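Mevalonate diphosphate decarboxylase (Legionella pneumophila, PDB 3LTO) probably catalyses the ATP-dependent decarboxylation of mevalonate diphosphate to isopentenyl diphosphate in isoprenoid biosynthesis. Local coordinates at residues A[150-153]-A[158-161]. Numbering follows the deposited sequence.
With SO4 (sulfate ion), chain C.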
# COMPACT_ATOMS: atom_id res chain seq x y z
N SER A 150 -11.83 3.96 -9.75
CA SER A 150 -11.11 3.85 -11.02
C SER A 150 -9.80 3.07 -11.01
O SER A 150 -9.43 2.52 -12.05
CB SER A 150 -10.87 5.25 -11.61
OG SER A 150 -9.83 5.92 -10.93
N CYS A 151 -9.11 3.00 -9.88
CA CYS A 151 -7.84 2.28 -9.84
C CYS A 151 -8.02 0.80 -10.14
O CYS A 151 -7.09 0.13 -10.58
CB CYS A 151 -7.11 2.47 -8.50
SG CYS A 151 -7.71 1.54 -7.06
N ARG A 152 -9.23 0.30 -9.91
CA ARG A 152 -9.54 -1.11 -10.17
C ARG A 152 -9.78 -1.40 -11.64
O ARG A 152 -9.79 -2.57 -12.05
CB ARG A 152 -10.78 -1.53 -9.39
CG ARG A 152 -10.54 -1.80 -7.93
CD ARG A 152 -11.73 -2.50 -7.34
NE ARG A 152 -12.45 -1.66 -6.41
CZ ARG A 152 -13.57 -1.00 -6.68
NH1 ARG A 152 -14.13 -1.09 -7.88
NH2 ARG A 152 -14.14 -0.27 -5.74
N SER A 153 -9.98 -0.36 -12.44
CA SER A 153 -10.23 -0.56 -13.86
C SER A 153 -8.97 -0.83 -14.69
O SER A 153 -9.06 -1.15 -15.87
CB SER A 153 -10.98 0.63 -14.45
OG SER A 153 -12.33 0.63 -14.00
N TRP A 158 -10.24 -9.69 -12.80
CA TRP A 158 -10.61 -9.36 -11.42
C TRP A 158 -9.55 -8.46 -10.80
O TRP A 158 -8.36 -8.62 -11.06
CB TRP A 158 -10.73 -10.62 -10.56
CG TRP A 158 -11.82 -11.54 -10.98
CD1 TRP A 158 -11.71 -12.59 -11.85
CD2 TRP A 158 -13.19 -11.48 -10.58
NE1 TRP A 158 -12.95 -13.18 -12.02
CE2 TRP A 158 -13.87 -12.52 -11.25
CE3 TRP A 158 -13.92 -10.65 -9.72
CZ2 TRP A 158 -15.24 -12.75 -11.10
CZ3 TRP A 158 -15.28 -10.87 -9.57
CH2 TRP A 158 -15.93 -11.91 -10.25
N ALA A 159 -9.99 -7.51 -9.98
CA ALA A 159 -9.07 -6.59 -9.33
C ALA A 159 -9.26 -6.56 -7.82
O ALA A 159 -10.39 -6.44 -7.34
CB ALA A 159 -9.24 -5.19 -9.89
N LEU A 160 -8.17 -6.68 -7.08
CA LEU A 160 -8.23 -6.64 -5.63
C LEU A 160 -7.43 -5.44 -5.18
O LEU A 160 -6.26 -5.30 -5.52
CB LEU A 160 -7.66 -7.91 -5.01
CG LEU A 160 -7.62 -7.92 -3.48
CD1 LEU A 160 -9.04 -7.91 -2.94
CD2 LEU A 160 -6.88 -9.15 -2.97
N TRP A 161 -8.08 -4.57 -4.41
CA TRP A 161 -7.46 -3.36 -3.90
C TRP A 161 -7.35 -3.49 -2.38
O TRP A 161 -8.35 -3.63 -1.68
CB TRP A 161 -8.33 -2.16 -4.30
CG TRP A 161 -7.91 -0.81 -3.78
CD1 TRP A 161 -6.70 -0.46 -3.26
CD2 TRP A 161 -8.70 0.38 -3.77
NE1 TRP A 161 -6.68 0.87 -2.92
CE2 TRP A 161 -7.90 1.42 -3.22
CE3 TRP A 161 -10.01 0.68 -4.17
CZ2 TRP A 161 -8.38 2.73 -3.06
CZ3 TRP A 161 -10.49 1.98 -4.01
CH2 TRP A 161 -9.67 2.99 -3.46
S SO4 C . -17.15 0.65 -4.91
O1 SO4 C . -16.41 -0.49 -4.33
O2 SO4 C . -16.41 1.14 -6.07
O3 SO4 C . -18.48 0.18 -5.31
O4 SO4 C . -17.29 1.74 -3.94
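Cys151 SG sits over one face of the Trp161 indole, 3.8 Å from the centroid of the six-membered ring and 16° off its normal, a sulfur-aromatic contact. Trp161 CG is anti to the backbone N (chi1 176°), which carries the indole out from the strand and under the sulfur. Close packing continues at Arg152 and Ala159, whose CB atoms lie 4.0 Å apart; Ala159 CB also lies 3.4 Å from the carbonyl Arg152 O. The Arg152 chain bends at chi3, bringing Arg152 NE to the edge of the indole, 4.1 Å from Trp161 CE3, with the guanidinium and indole planes steeply inclined to each other. No hydrogen bond joins the two segments. The contact lies within the N-terminal domain of this GHMP-superfamily protein, where the loop after helix 136-144 turns back over the strand it leads into; that strand pairs antiparallel with strands 31-47 and 165-168. Among the polar contacts, Arg152 NE is hydrogen-bonded to Ser31 OG, while Arg152 NH2 gives sulfate O2 a nearly straight in-plane bond of 2.7 Å (173°). Tyr16 N, Met17 N and Ser149 OG also bind this sulfate, which probably comes from the crystallisation liquor but may mark an anion-binding pocket.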